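Conserved hypothetical protein (Bacteroides thetaiotaomicron, PDB 2F06) is of unknown function but binds histidine and, as a tandem pair of ACT domains, is probably a regulatory protein related to acetohydroxyacid synthase small subunits. Local coordinates at residues 14-19 with 39-44; 49-54 with 102-107; 72-77 with 113-118. All coordinates share one frame; numbering follows the deposited sequence. Where two conformers were deposited one is given.

Contact 1: 14-19 with 39-44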
loop_
_atom_site.group_PDB
_atom_site.type_symbol
_atom_site.label_atom_id
_atom_site.label_comp_id
_atom_site.label_asym_id
_atom_site.label_seq_id
_atom_site.Cartn_x
_atom_site.Cartn_y
_atom_site.Cartn_z
ATOM N N GLU A 14 2.802 -2.573 -13.748
ATOM C CA GLU A 14 3.500 -3.807 -13.454
ATOM C C GLU A 14 5.038 -3.622 -13.453
ATOM O O GLU A 14 5.508 -2.513 -13.613
ATOM C CB GLU A 14 3.044 -4.857 -14.443
ATOM C CG GLU A 14 3.245 -4.503 -15.851
ATOM C CD GLU A 14 3.741 -5.699 -16.624
ATOM O OE1 GLU A 14 4.827 -6.213 -16.262
ATOM O OE2 GLU A 14 3.070 -6.122 -17.608
ATOM N N ASN A 15 5.836 -4.658 -13.218
ATOM C CA ASN A 15 7.311 -4.493 -13.479
ATOM C C ASN A 15 7.912 -3.433 -12.458
ATOM O O ASN A 15 7.768 -3.653 -11.255
ATOM C CB ASN A 15 7.470 -4.270 -15.019
ATOM C CG ASN A 15 8.715 -3.520 -15.449
ATOM O OD1 ASN A 15 8.613 -2.493 -16.117
ATOM N ND2 ASN A 15 9.890 -4.060 -15.132
ATOM N N LYS A 16 8.540 -2.321 -12.890
ATOM C CA LYS A 16 8.945 -1.143 -11.999
ATOM C C LYS A 16 9.774 -0.050 -12.737
ATOM O O LYS A 16 10.201 0.918 -12.092
ATOM C CB LYS A 16 9.770 -1.581 -10.767
ATOM C CG LYS A 16 9.008 -1.820 -9.437
ATOM C CD LYS A 16 8.971 -0.595 -8.474
ATOM C CE LYS A 16 7.711 -0.653 -7.541
ATOM N NZ LYS A 16 7.626 0.360 -6.435
ATOM N N SER A 17 9.939 -0.176 -14.070
ATOM C CA SER A 17 11.292 -0.005 -14.687
ATOM C C SER A 17 11.635 0.649 -16.078
ATOM O O SER A 17 12.803 0.520 -16.473
ATOM C CB SER A 17 12.039 -1.361 -14.617
ATOM O OG SER A 17 11.696 -2.190 -15.720
ATOM N N GLY A 18 10.722 1.156 -16.913
ATOM C CA GLY A 18 9.552 0.445 -17.316
ATOM C C GLY A 18 8.309 1.159 -17.784
ATOM O O GLY A 18 8.306 2.023 -18.678
ATOM N N ARG A 19 7.255 0.710 -17.144
ATOM C CA ARG A 19 5.898 0.880 -17.553
ATOM C C ARG A 19 5.386 2.244 -17.257
ATOM O O ARG A 19 4.492 2.697 -17.949
ATOM C CB ARG A 19 5.019 -0.203 -16.879
ATOM C CG ARG A 19 5.377 -1.629 -17.405
ATOM C CD ARG A 19 4.577 -2.005 -18.633
ATOM N NE ARG A 19 5.440 -2.698 -19.593
ATOM C CZ ARG A 19 5.364 -3.989 -19.922
ATOM N NH1 ARG A 19 4.437 -4.787 -19.405
ATOM N NH2 ARG A 19 6.215 -4.486 -20.775
ATOM N N ILE A 39 1.589 8.339 -6.953
ATOM C CA ILE A 39 1.696 6.911 -7.093
ATOM C C ILE A 39 1.477 6.279 -5.723
ATOM O O ILE A 39 2.156 6.619 -4.759
ATOM C CB ILE A 39 3.069 6.520 -7.616
ATOM C CG1 ILE A 39 3.214 7.078 -9.009
ATOM C CG2 ILE A 39 3.255 5.018 -7.511
ATOM C CD1 ILE A 39 4.412 6.596 -9.726
ATOM N N ALA A 40 0.551 5.325 -5.639
ATOM C CA ALA A 40 0.495 4.506 -4.407
ATOM C C ALA A 40 1.244 3.186 -4.678
ATOM O O ALA A 40 0.714 2.331 -5.361
ATOM C CB ALA A 40 -0.930 4.244 -4.050
ATOM N N GLU A 41 2.454 3.010 -4.127
ATOM C CA GLU A 41 3.356 1.913 -4.521
ATOM C C GLU A 41 3.527 0.800 -3.484
ATOM O O GLU A 41 3.412 1.031 -2.273
ATOM C CB GLU A 41 4.753 2.476 -4.875
ATOM C CG GLU A 41 5.767 2.481 -3.705
ATOM C CD GLU A 41 5.392 3.467 -2.601
ATOM O OE1 GLU A 41 4.454 4.247 -2.786
ATOM O OE2 GLU A 41 6.026 3.481 -1.569
ATOM N N ASN A 42 3.856 -0.395 -3.952
ATOM C CA ASN A 42 4.388 -1.374 -3.053
ATOM C C ASN A 42 5.764 -1.795 -3.611
ATOM O O ASN A 42 6.231 -1.245 -4.631
ATOM C CB ASN A 42 3.387 -2.522 -2.897
ATOM C CG ASN A 42 3.165 -3.286 -4.211
ATOM O OD1 ASN A 42 4.145 -3.737 -4.875
ATOM N ND2 ASN A 42 1.871 -3.410 -4.624
ATOM N N ALA A 43 6.392 -2.772 -2.962
ATOM C CA ALA A 43 7.717 -3.262 -3.345
ATOM C C ALA A 43 7.765 -3.773 -4.813
ATOM O O ALA A 43 8.814 -3.833 -5.407
ATOM C CB ALA A 43 8.168 -4.344 -2.404
ATOM N N ASP A 44 6.652 -4.165 -5.386
ATOM C CA ASP A 44 6.811 -4.796 -6.696
ATOM C C ASP A 44 6.249 -3.880 -7.760
ATOM O O ASP A 44 6.806 -3.784 -8.874
ATOM C CB ASP A 44 6.188 -6.201 -6.847
ATOM C CG ASP A 44 6.527 -7.145 -5.735
ATOM O OD1 ASP A 44 7.699 -7.238 -5.292
ATOM O OD2 ASP A 44 5.598 -7.882 -5.334
#

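Contact 2: 49-54 with 102-107. With HIS (histidine), chain C.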
loop_
_atom_site.group_PDB
_atom_site.type_symbol
_atom_site.label_atom_id
_atom_site.label_comp_id
_atom_site.label_asym_id
_atom_site.label_seq_id
_atom_site.Cartn_x
_atom_site.Cartn_y
_atom_site.Cartn_z
ATOM N N ARG A 49 -2.273 6.897 -9.568
ATOM C CA ARG A 49 -3.495 7.652 -9.455
ATOM C C ARG A 49 -3.324 8.992 -10.148
ATOM O O ARG A 49 -2.329 9.687 -9.924
ATOM C CB ARG A 49 -3.741 7.887 -8.007
ATOM C CG ARG A 49 -4.268 6.721 -7.358
ATOM C CD ARG A 49 -4.449 7.035 -5.799
ATOM N NE ARG A 49 -4.987 5.797 -5.218
ATOM C CZ ARG A 49 -4.799 5.425 -3.967
ATOM N NH1 ARG A 49 -4.116 6.224 -3.091
ATOM N NH2 ARG A 49 -5.330 4.272 -3.612
ATOM N N GLY A 50 -4.292 9.366 -10.966
ATOM C CA GLY A 50 -4.038 10.361 -11.966
ATOM C C GLY A 50 -5.273 11.201 -12.219
ATOM O O GLY A 50 -6.349 10.671 -12.462
ATOM N N ILE A 51 -5.087 12.511 -12.155
ATOM C CA ILE A 51 -6.047 13.484 -12.713
ATOM C C ILE A 51 -5.545 13.970 -14.079
ATOM O O ILE A 51 -4.460 14.540 -14.165
ATOM C CB ILE A 51 -6.335 14.671 -11.737
ATOM C CG1 ILE A 51 -6.821 14.123 -10.394
ATOM C CG2 ILE A 51 -7.351 15.638 -12.381
ATOM C CD1 ILE A 51 -8.275 13.693 -10.333
ATOM N N VAL A 52 -6.303 13.701 -15.152
ATOM C CA VAL A 52 -5.886 14.100 -16.494
ATOM C C VAL A 52 -6.898 15.097 -17.150
ATOM O O VAL A 52 -8.001 15.295 -16.609
ATOM C CB VAL A 52 -5.675 12.865 -17.414
ATOM C CG1 VAL A 52 -4.601 11.905 -16.774
ATOM C CG2 VAL A 52 -7.015 12.120 -17.685
ATOM N N SER A 53 -6.528 15.666 -18.306
ATOM C CA SER A 53 -7.374 16.685 -18.995
ATOM C C SER A 53 -8.639 16.135 -19.690
ATOM O O SER A 53 -9.631 16.865 -19.868
ATOM C CB SER A 53 -6.550 17.497 -19.991
ATOM O OG SER A 53 -5.928 16.635 -20.917
ATOM N N ASP A 54 -8.593 14.857 -20.069
ATOM C CA ASP A 54 -9.708 14.166 -20.704
ATOM C C ASP A 54 -9.732 12.697 -20.218
ATOM O O ASP A 54 -9.119 11.821 -20.846
ATOM C CB ASP A 54 -9.602 14.309 -22.251
ATOM C CG ASP A 54 -10.777 13.702 -22.999
ATOM O OD1 ASP A 54 -11.533 12.890 -22.422
ATOM O OD2 ASP A 54 -10.915 14.020 -24.223
ATOM N N TYR A 102 -8.081 8.607 1.082
ATOM C CA TYR A 102 -6.789 9.235 0.720
ATOM C C TYR A 102 -7.037 10.604 0.106
ATOM O O TYR A 102 -8.191 10.987 -0.249
ATOM C CB TYR A 102 -5.937 8.387 -0.258
ATOM C CG TYR A 102 -6.695 7.991 -1.515
ATOM C CD1 TYR A 102 -7.478 6.798 -1.564
ATOM C CD2 TYR A 102 -6.649 8.804 -2.658
ATOM C CE1 TYR A 102 -8.179 6.428 -2.789
ATOM C CE2 TYR A 102 -7.296 8.462 -3.797
ATOM C CZ TYR A 102 -8.073 7.294 -3.872
ATOM O OH TYR A 102 -8.723 7.082 -5.078
HETATM N N MSE A 103 -5.932 11.335 -0.022
HETATM C CA MSE A 103 -5.918 12.664 -0.657
HETATM C C MSE A 103 -4.522 12.901 -1.134
HETATM O O MSE A 103 -3.620 12.222 -0.666
HETATM C CB MSE A 103 -6.331 13.765 0.358
HETATM C CG MSE A 103 -5.198 14.313 1.241
HETATM SE SE MSE A 103 -6.047 15.545 2.511
HETATM C CE MSE A 103 -4.760 15.509 4.047
ATOM N N TYR A 104 -4.351 13.832 -2.070
ATOM C CA TYR A 104 -3.060 14.305 -2.464
ATOM C C TYR A 104 -3.238 15.765 -2.814
ATOM O O TYR A 104 -4.358 16.191 -3.228
ATOM C CB TYR A 104 -2.447 13.459 -3.648
ATOM C CG TYR A 104 -3.370 13.054 -4.795
ATOM C CD1 TYR A 104 -4.285 11.981 -4.645
ATOM C CD2 TYR A 104 -3.291 13.668 -6.055
ATOM C CE1 TYR A 104 -5.096 11.565 -5.732
ATOM C CE2 TYR A 104 -4.161 13.287 -7.137
ATOM C CZ TYR A 104 -5.031 12.219 -6.964
ATOM O OH TYR A 104 -5.851 11.787 -7.986
ATOM N N SER A 105 -2.175 16.565 -2.637
ATOM C CA SER A 105 -2.291 17.978 -2.825
ATOM C C SER A 105 -0.981 18.728 -2.872
ATOM O O SER A 105 0.023 18.235 -2.358
ATOM C CB SER A 105 -3.133 18.550 -1.691
ATOM O OG SER A 105 -2.582 18.152 -0.463
ATOM N N PHE A 106 -0.976 19.860 -3.590
ATOM C CA PHE A 106 0.216 20.725 -3.713
ATOM C C PHE A 106 -0.278 22.149 -3.468
ATOM O O PHE A 106 -1.410 22.490 -3.842
ATOM C CB PHE A 106 0.882 20.699 -5.111
ATOM C CG PHE A 106 2.127 19.830 -5.224
ATOM C CD1 PHE A 106 2.030 18.427 -5.330
ATOM C CD2 PHE A 106 3.395 20.415 -5.252
ATOM C CE1 PHE A 106 3.190 17.618 -5.439
ATOM C CE2 PHE A 106 4.548 19.651 -5.343
ATOM C CZ PHE A 106 4.451 18.225 -5.457
ATOM N N ALA A 107 0.590 22.980 -2.918
ATOM C CA ALA A 107 0.406 24.419 -2.943
ATOM C C ALA A 107 0.628 24.970 -4.357
ATOM O O ALA A 107 1.609 24.654 -5.006
ATOM C CB ALA A 107 1.366 25.099 -1.952
HETATM N N HIS C . -0.497 25.269 2.836
HETATM C CA HIS C . -1.853 24.948 3.409
HETATM C C HIS C . -1.914 24.282 4.753
HETATM O O HIS C . -0.968 24.213 5.533
HETATM C CB HIS C . -2.745 24.160 2.434
HETATM C CG HIS C . -2.171 22.849 1.923
HETATM N ND1 HIS C . -1.154 22.783 0.979
HETATM C CD2 HIS C . -2.581 21.568 2.113
HETATM C CE1 HIS C . -0.924 21.514 0.667
HETATM N NE2 HIS C . -1.786 20.758 1.337
HETATM O OXT HIS C . -2.979 23.745 5.090
#

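Contact 3: 72-77 with 113-118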
loop_
_atom_site.group_PDB
_atom_site.type_symbol
_atom_site.label_atom_id
_atom_site.label_comp_id
_atom_site.label_asym_id
_atom_site.label_seq_id
_atom_site.Cartn_x
_atom_site.Cartn_y
_atom_site.Cartn_z
ATOM N N THR A 72 -12.125 6.110 -10.558
ATOM C CA THR A 72 -12.655 6.323 -9.191
ATOM C C THR A 72 -13.187 7.744 -9.128
ATOM O O THR A 72 -12.625 8.616 -9.781
ATOM C CB THR A 72 -11.505 6.176 -8.147
ATOM O OG1 THR A 72 -10.908 4.904 -8.321
ATOM C CG2 THR A 72 -11.987 6.326 -6.626
ATOM N N ASP A 73 -14.242 7.966 -8.333
ATOM C CA ASP A 73 -14.806 9.305 -8.093
ATOM C C ASP A 73 -13.925 9.883 -7.005
ATOM O O ASP A 73 -13.624 9.208 -6.036
ATOM C CB ASP A 73 -16.244 9.276 -7.550
ATOM C CG ASP A 73 -17.241 8.556 -8.455
ATOM O OD1 ASP A 73 -17.070 8.591 -9.697
ATOM O OD2 ASP A 73 -18.213 7.919 -7.883
ATOM N N VAL A 74 -13.501 11.117 -7.198
ATOM C CA VAL A 74 -12.849 11.957 -6.202
ATOM C C VAL A 74 -13.435 13.393 -6.369
ATOM O O VAL A 74 -14.191 13.692 -7.336
ATOM C CB VAL A 74 -11.307 12.034 -6.489
ATOM C CG1 VAL A 74 -10.675 10.619 -6.329
ATOM C CG2 VAL A 74 -11.043 12.610 -7.913
ATOM N N VAL A 75 -13.095 14.260 -5.419
ATOM C CA VAL A 75 -13.564 15.684 -5.432
ATOM C C VAL A 75 -12.323 16.551 -5.186
ATOM O O VAL A 75 -11.415 16.179 -4.405
ATOM C CB VAL A 75 -14.778 15.890 -4.426
ATOM C CG1 VAL A 75 -14.398 15.583 -2.979
ATOM C CG2 VAL A 75 -15.382 17.305 -4.480
ATOM N N GLY A 76 -12.222 17.644 -5.939
ATOM C CA GLY A 76 -11.147 18.614 -5.808
ATOM C C GLY A 76 -11.618 19.809 -5.007
ATOM O O GLY A 76 -12.748 20.222 -5.148
ATOM N N ILE A 77 -10.772 20.335 -4.115
ATOM C CA ILE A 77 -11.064 21.554 -3.384
ATOM C C ILE A 77 -9.844 22.468 -3.450
ATOM O O ILE A 77 -8.715 22.020 -3.741
ATOM C CB ILE A 77 -11.432 21.348 -1.877
ATOM C CG1 ILE A 77 -10.296 20.747 -1.112
ATOM C CG2 ILE A 77 -12.648 20.458 -1.659
ATOM C CD1 ILE A 77 -10.216 21.335 0.248
ATOM N N ASN A 113 -4.434 23.095 -4.026
ATOM C CA ASN A 113 -5.412 22.242 -4.674
ATOM C C ASN A 113 -5.364 20.886 -3.998
ATOM O O ASN A 113 -4.290 20.352 -3.766
ATOM C CB ASN A 113 -5.047 22.133 -6.174
ATOM C CG ASN A 113 -5.290 23.442 -6.900
ATOM O OD1 ASN A 113 -4.366 24.050 -7.473
ATOM N ND2 ASN A 113 -6.502 23.928 -6.826
ATOM N N VAL A 114 -6.515 20.343 -3.662
ATOM C CA VAL A 114 -6.552 19.086 -2.934
ATOM C C VAL A 114 -7.519 18.167 -3.631
ATOM O O VAL A 114 -8.643 18.558 -3.895
ATOM C CB VAL A 114 -7.012 19.255 -1.423
ATOM C CG1 VAL A 114 -6.719 17.952 -0.637
ATOM C CG2 VAL A 114 -6.320 20.487 -0.780
ATOM N N VAL A 115 -7.053 16.962 -3.946
ATOM C CA VAL A 115 -7.903 15.866 -4.396
ATOM C C VAL A 115 -8.203 14.900 -3.263
ATOM O O VAL A 115 -7.295 14.353 -2.604
ATOM C CB VAL A 115 -7.222 15.108 -5.542
ATOM C CG1 VAL A 115 -7.965 13.778 -5.862
ATOM C CG2 VAL A 115 -7.096 16.008 -6.762
ATOM N N ILE A 116 -9.494 14.680 -3.060
ATOM C CA ILE A 116 -9.983 13.853 -1.991
ATOM C C ILE A 116 -10.774 12.680 -2.435
ATOM O O ILE A 116 -11.727 12.834 -3.207
ATOM C CB ILE A 116 -11.033 14.635 -1.154
ATOM C CG1 ILE A 116 -10.452 15.940 -0.664
ATOM C CG2 ILE A 116 -11.404 13.837 0.074
ATOM C CD1 ILE A 116 -9.414 15.727 0.401
ATOM N N ARG A 117 -10.483 11.526 -1.853
ATOM C CA ARG A 117 -11.390 10.341 -1.930
ATOM C C ARG A 117 -11.972 10.138 -0.511
ATOM O O ARG A 117 -11.278 9.576 0.347
ATOM C CB ARG A 117 -10.619 9.111 -2.322
ATOM C CG ARG A 117 -11.387 7.818 -2.291
ATOM C CD ARG A 117 -12.676 7.946 -3.077
ATOM N NE ARG A 117 -13.500 6.719 -3.020
ATOM C CZ ARG A 117 -14.604 6.496 -3.753
ATOM N NH1 ARG A 117 -15.070 7.416 -4.600
ATOM N NH2 ARG A 117 -15.258 5.345 -3.624
ATOM N N PRO A 118 -13.216 10.629 -0.285
ATOM C CA PRO A 118 -13.893 10.588 0.973
ATOM C C PRO A 118 -14.573 9.247 1.254
ATOM O O PRO A 118 -14.817 8.455 0.340
ATOM C CB PRO A 118 -14.945 11.705 0.834
ATOM C CG PRO A 118 -15.307 11.721 -0.606
ATOM C CD PRO A 118 -14.027 11.306 -1.329
#

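Contact 1: 14-19 with 39-44
Polar contact across the two segments rests on one side chain, Lys-16. Its ammonium NZ donates to the carbonyl oxygen Asn-42 O at 2.8 Å, and the C=O...N angle of 166° places the donor almost on the carbonyl axis. NZ also forms a salt bridge with Glu-101 of the second subunit, so it ties a backbone carbonyl to an acid of another chain. Within 39-44, Asn-42 OD1 accepts from Asp-44 N at 2.6 Å, an Asx turn that bends the chain just after the strand. Within 14-19, Arg-19 NH1 and Glu-14 OE2 form a salt bridge of 2.6 Å, while Asn-15 ND2 donates to Ser-17 OG at 2.7 Å.

Van der Waals contact follows the same lysine. Bent at chi2 (-94°), Lys-16 brings its CG within 3.0 Å of Asp-44 O. Asn-15 O and Asp-44 O come within 2.6 Å without a hydrogen bond, since both are acceptors, a sign of local strain. An alanine in place of Lys-16 removes the ammonium and the alkyl chain, and would probably loosen the hold of this loop on the turn at Asn-42 and on the neighbouring subunit.

In the fold, 14-19 is the loop between the first strand (5-13) and first helix (19-29) of the first ACT domain, with Gly-18 at the helix N-cap, and 39-44 ends strand 34-41, which pairs antiparallel with strand 46-52.

Contact 2: 49-54 with 102-107
A cation-pi stack links two non-adjacent strands in the antiparallel sheet of this ACT domain pair. The guanidinium of Arg-49 lies flat on the ring of Tyr-102: the planes differ by 5°, and Arg-49 CZ stands 3.6 Å from the centroid of the Tyr-102 ring, 8° off its normal. Arg-49 NH1 lies over the CB end of the ring, 3.5 Å from Tyr-102 CG, whereas CD and NE lie toward the phenol end. The chain of Arg-49 is extended from CG to NE, and Tyr-102 holds its CG in the crowded position between backbone N and carbonyl carbon (chi1 54°), so the two groups meet tip to tip. Arg-49 NH2 also forms a salt bridge with Glu-41 of the second subunit, and Tyr-102 OH bonds to Asp-44 of the third subunit; these would be expected to hold the stacked groups in orientation.

The strand axes are 10.2 Å apart at closest approach, too far for backbone pairing; strand 46-52 belongs to the first ACT domain and strand 100-108 to the second, so side chains bridge the two domains. Ile-51 CG1 meets Tyr-104 OH at 3.5 Å, crossing obliquely. Gln-8 of strand 5-13 joins both hydroxyls, OE1 bonding Tyr-102 OH and NE2 bonding Tyr-104 OH.

Farther along 102-107, Ser-105 OG lies 3.3 Å from NE2 of the bound histidine, a hydrogen bond in which either atom may be the donor, although the position of OG is less certain. Asn-81 and Leu-86, together with Asn-33 and Leu-34 of the second subunit, also bond this ligand, which places its pocket at a subunit interface.

Contact 3: 72-77 with 113-118
Two antiparallel strands meet here with a ridge of branched side chains, Val-75, Ile-77, Val-114 and Ile-116, on one side and Gly-76 and Val-115 on the other. Val-75 pairs with Ile-116 and Ile-77 with Val-114 as hydrogen-bonded pairs; Val-75 N donates to Ile-116 O at 3.0 Å, and Ile-116 N returns a bond to Val-75 O at 2.8 Å. Within each pair the side chains lie side by side and point the same way. Ile-77 carries CG1 in the crowded position (chi1 63°), which lays it against Val-114 CB at 3.6 Å; Val-75 CG1, in the same kind of position, meets Ile-116 CB at 3.9 Å.

Gly-76 and Val-115 form a non-hydrogen-bonded pair, hence the short 4.5 Å between Gly-76 CA and Val-115 CA. The glycine puts no side chain beside Val-115, whose CG1 instead packs 3.8 Å from Val-74 CB, crossing obliquely.

Where 72-77 begins and 113-118 ends, Arg-117, bent at chi2 (52°), curls back so that NH1 donates to Asp-73 O at 2.7 Å, from 28° above the carbonyl plane. Thr-72 CG2 lies over one guanidinium face, offset toward the rim.

Strands 69-80 and 111-118 are sheet neighbours, consistent with the first and third strands of the second ACT domain's beta-alpha-beta-beta-alpha-beta order. Val-75 and Ile-77 pack on helix 121-130 and strand 134-136, while Val-115 touches Tyr-104 of strand 100-108.

Contacts 2 and 3 adjoin, with centres about 8 Å apart: strands 100-108 and 111-118 are sheet neighbours, and Tyr-102 O to Arg-117 N (2.8 Å) and Tyr-104 O to Val-115 N (2.9 Å) are probable hydrogen bonds. Contact 1 lies farther out, its centre about 18 Å from that of contact 2 and about 23 Å from that of contact 3, yet Ala-40 CB packs on Arg-49 NH1 at 3.9 Å. All three touch the third subunit, whose Asp-44 meets both Tyr-102 and Arg-117. Measured from side chain to ligand, Val-114 in contact 3 is about 5 Å from a bound histidine and Ile-51 in contact 2 about 8 Å from another.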